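Local coordinates for uncharacterized protein (PDB 4RXV), which is of unknown function but carries an N-terminal RavJ-family peptidase domain of clan CA, which suggests a papain-like cysteine peptidase activity, at residues Y18-I26 and E38-Y49. Residues are numbered along the deposited sequence; the frame is centred on the assembly and turned at random.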
# COMPACT_ATOMS: atom_id res chain seq x y z
N TYR A 18 -3.82 4.91 -7.33
CA TYR A 18 -2.44 4.84 -6.85
C TYR A 18 -1.42 5.14 -7.96
O TYR A 18 -0.32 5.61 -7.67
CB TYR A 18 -2.18 3.48 -6.24
CG TYR A 18 -2.86 3.26 -4.90
CD1 TYR A 18 -2.67 4.14 -3.86
CD2 TYR A 18 -3.63 2.13 -4.65
CE1 TYR A 18 -3.23 3.93 -2.60
CE2 TYR A 18 -4.20 1.91 -3.41
CZ TYR A 18 -4.00 2.81 -2.38
OH TYR A 18 -4.54 2.52 -1.15
N GLN A 19 -1.79 4.87 -9.21
CA GLN A 19 -0.90 5.15 -10.31
C GLN A 19 -0.62 6.64 -10.51
O GLN A 19 0.32 6.99 -11.21
CB GLN A 19 -1.42 4.54 -11.61
CG GLN A 19 -2.56 5.25 -12.31
CD GLN A 19 -3.92 5.05 -11.71
OE1 GLN A 19 -4.09 4.46 -10.64
NE2 GLN A 19 -4.92 5.58 -12.40
N LYS A 20 -1.41 7.49 -9.90
CA LYS A 20 -1.26 8.93 -10.02
C LYS A 20 -0.39 9.55 -8.95
O LYS A 20 -0.05 10.72 -9.04
CB LYS A 20 -2.65 9.62 -10.06
CG LYS A 20 -3.59 9.08 -11.11
CD LYS A 20 -3.14 9.24 -12.51
CE LYS A 20 -4.17 8.64 -13.46
NZ LYS A 20 -3.93 8.61 -14.89
N PHE A 21 0.02 8.77 -7.95
CA PHE A 21 0.89 9.32 -6.92
C PHE A 21 2.23 9.74 -7.51
O PHE A 21 2.71 9.16 -8.49
CB PHE A 21 1.22 8.25 -5.87
CG PHE A 21 0.33 8.27 -4.65
CD1 PHE A 21 -1.00 7.92 -4.72
CD2 PHE A 21 0.87 8.63 -3.41
CE1 PHE A 21 -1.75 7.89 -3.57
CE2 PHE A 21 0.10 8.60 -2.28
CZ PHE A 21 -1.20 8.24 -2.36
N VAL A 22 2.86 10.71 -6.87
CA VAL A 22 4.29 10.91 -7.01
C VAL A 22 4.98 9.81 -6.20
O VAL A 22 4.74 9.67 -5.01
CB VAL A 22 4.71 12.30 -6.51
CG1 VAL A 22 6.23 12.41 -6.46
CG2 VAL A 22 4.12 13.39 -7.38
N VAL A 23 5.82 9.05 -6.87
CA VAL A 23 6.58 7.97 -6.25
C VAL A 23 8.01 8.53 -6.09
O VAL A 23 8.79 8.60 -7.05
CB VAL A 23 6.57 6.68 -7.09
CG1 VAL A 23 7.36 5.61 -6.42
CG2 VAL A 23 5.14 6.22 -7.29
N ALA A 24 8.33 8.96 -4.87
CA ALA A 24 9.53 9.79 -4.65
C ALA A 24 10.84 9.05 -4.85
O ALA A 24 11.88 9.69 -5.06
CB ALA A 24 9.46 10.41 -3.25
N ASP A 25 10.80 7.72 -4.83
CA ASP A 25 11.99 6.89 -4.99
C ASP A 25 12.00 6.15 -6.32
O ASP A 25 12.74 5.19 -6.47
CB ASP A 25 12.15 5.91 -3.82
CG ASP A 25 10.96 5.01 -3.63
OD1 ASP A 25 9.95 5.13 -4.37
OD2 ASP A 25 11.02 4.19 -2.69
N ILE A 26 11.19 6.60 -7.29
CA ILE A 26 11.09 5.91 -8.57
C ILE A 26 12.46 5.74 -9.22
O ILE A 26 12.74 4.72 -9.84
CB ILE A 26 10.07 6.63 -9.48
CG1 ILE A 26 9.82 5.86 -10.77
CG2 ILE A 26 10.50 8.07 -9.77
CD1 ILE A 26 8.49 6.19 -11.38
N GLU A 38 1.39 4.04 -17.58
CA GLU A 38 1.38 4.48 -16.20
C GLU A 38 2.80 4.67 -15.69
O GLU A 38 3.08 5.62 -14.98
CB GLU A 38 0.63 3.46 -15.35
CG GLU A 38 -0.90 3.48 -15.57
CD GLU A 38 -1.34 2.87 -16.90
OE1 GLU A 38 -0.61 2.04 -17.47
OE2 GLU A 38 -2.44 3.23 -17.36
N GLY A 39 3.68 3.72 -16.00
CA GLY A 39 5.06 3.81 -15.56
C GLY A 39 5.77 5.01 -16.16
O GLY A 39 6.50 5.73 -15.49
N ILE A 40 5.59 5.22 -17.46
CA ILE A 40 6.18 6.37 -18.15
C ILE A 40 5.67 7.65 -17.50
O ILE A 40 6.45 8.56 -17.19
CB ILE A 40 5.82 6.38 -19.66
CG1 ILE A 40 6.40 5.14 -20.36
CG2 ILE A 40 6.32 7.65 -20.32
CD1 ILE A 40 7.88 4.96 -20.21
N ALA A 41 4.36 7.73 -17.30
CA ALA A 41 3.77 8.90 -16.68
C ALA A 41 4.31 9.14 -15.27
O ALA A 41 4.57 10.27 -14.87
CB ALA A 41 2.26 8.79 -16.67
N SER A 42 4.47 8.08 -14.48
CA SER A 42 5.00 8.24 -13.13
C SER A 42 6.43 8.77 -13.13
O SER A 42 6.79 9.57 -12.27
CB SER A 42 4.87 6.92 -12.36
OG SER A 42 3.52 6.72 -12.01
N GLY A 43 7.24 8.33 -14.08
CA GLY A 43 8.61 8.82 -14.18
C GLY A 43 8.63 10.32 -14.45
O GLY A 43 9.39 11.08 -13.85
N GLN A 44 7.80 10.76 -15.38
CA GLN A 44 7.72 12.16 -15.73
C GLN A 44 7.14 13.02 -14.61
O GLN A 44 7.54 14.18 -14.43
CB GLN A 44 6.88 12.31 -17.00
CG GLN A 44 7.60 11.78 -18.23
CD GLN A 44 6.66 11.45 -19.37
OE1 GLN A 44 5.44 11.39 -19.20
NE2 GLN A 44 7.23 11.23 -20.55
N ARG A 45 6.17 12.47 -13.89
CA ARG A 45 5.53 13.16 -12.79
C ARG A 45 6.54 13.44 -11.69
O ARG A 45 6.57 14.55 -11.15
CB ARG A 45 4.35 12.34 -12.26
CG ARG A 45 3.45 13.10 -11.30
CD ARG A 45 2.32 12.22 -10.72
NE ARG A 45 1.60 11.56 -11.81
CZ ARG A 45 1.62 10.26 -12.09
NH1 ARG A 45 2.24 9.37 -11.31
NH2 ARG A 45 1.00 9.84 -13.17
N TYR A 46 7.37 12.45 -11.38
CA TYR A 46 8.41 12.64 -10.39
C TYR A 46 9.40 13.71 -10.83
O TYR A 46 9.86 14.52 -10.02
CB TYR A 46 9.15 11.35 -10.05
CG TYR A 46 10.27 11.66 -9.10
CD1 TYR A 46 10.00 11.96 -7.77
CD2 TYR A 46 11.59 11.69 -9.52
CE1 TYR A 46 11.01 12.29 -6.89
CE2 TYR A 46 12.61 12.03 -8.65
CZ TYR A 46 12.32 12.33 -7.34
OH TYR A 46 13.33 12.65 -6.45
N GLN A 47 9.76 13.72 -12.11
CA GLN A 47 10.70 14.72 -12.58
C GLN A 47 10.17 16.11 -12.28
O GLN A 47 10.90 16.98 -11.79
CB GLN A 47 10.95 14.53 -14.08
CG GLN A 47 11.74 13.29 -14.39
CD GLN A 47 13.11 13.30 -13.72
OE1 GLN A 47 13.46 12.37 -12.99
NE2 GLN A 47 13.87 14.35 -13.96
N LYS A 48 8.90 16.34 -12.58
CA LYS A 48 8.28 17.64 -12.35
C LYS A 48 8.18 17.97 -10.86
O LYS A 48 8.46 19.10 -10.45
CB LYS A 48 6.90 17.66 -13.00
CG LYS A 48 6.98 17.58 -14.52
CD LYS A 48 5.62 17.54 -15.18
CE LYS A 48 5.78 17.53 -16.70
NZ LYS A 48 4.51 17.73 -17.45
N TYR A 49 7.81 16.99 -10.04
CA TYR A 49 7.73 17.17 -8.61
C TYR A 49 9.07 17.54 -7.98
O TYR A 49 9.14 18.46 -7.15
CB TYR A 49 7.23 15.86 -8.00
CG TYR A 49 7.31 15.79 -6.51
CD1 TYR A 49 6.27 16.23 -5.72
CD2 TYR A 49 8.42 15.23 -5.87
CE1 TYR A 49 6.31 16.12 -4.35
CE2 TYR A 49 8.48 15.10 -4.49
CZ TYR A 49 7.43 15.56 -3.74
OH TYR A 49 7.45 15.45 -2.36
O HOH W 1 0.97 6.95 -13.82
O HOH W 2 -4.07 5.21 -15.53
O HOH W 3 5.57 9.46 -9.75
O HOH W 4 13.46 11.26 -3.84
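Glu38 meets Gln19 through aliphatic carbons, CG to CG at 4.1 Å, while its backbone O accepts a bond from a water that also donates to Gln19 O and accepts from Arg45 NH2. One turn on, Ser42 CB packs against Ile26 CD1, and its OG, bonded also to Gly176 O, accepts a hydrogen bond from Arg45 NH1. A second water donates to Ser42 O and Phe21 O and accepts from Val23 N. The CD1 methyl of Ile26 also rests on the backbone, 3.7 Å from Gly43 N. Arg45 leaves the helix with CG anti to the backbone N (chi1 -168°), then bends at chi3, bringing the guanidinium against the backbone carbonyls of Gln19, Lys20 and Phe21. There NH1 donates to Phe21 O at 2.9 Å, approaching from above the carbonyl plane, and weakly to Gln19 O at 3.1 Å; Lys20 O lies over one guanidinium face. Tyr46 and Ile26 lie alongside, running oppositely, and Tyr46 CE1 comes 3.3 Å from Ala24 O in the Val23–Ile26 turn. At Tyr49 the ring presents a face to Val22 CG1, a CH-pi contact 3.7 Å from the centroid, and reaches Val97 and Val99 of strand 95-100, which pairs with 22-23. Helix 37-50 thus packs beside edge strand 22-23 of the small mixed sheet: Arg45 and two waters satisfy Gln19 O and Phe21 O, and apolar contacts hold the strand and following turn.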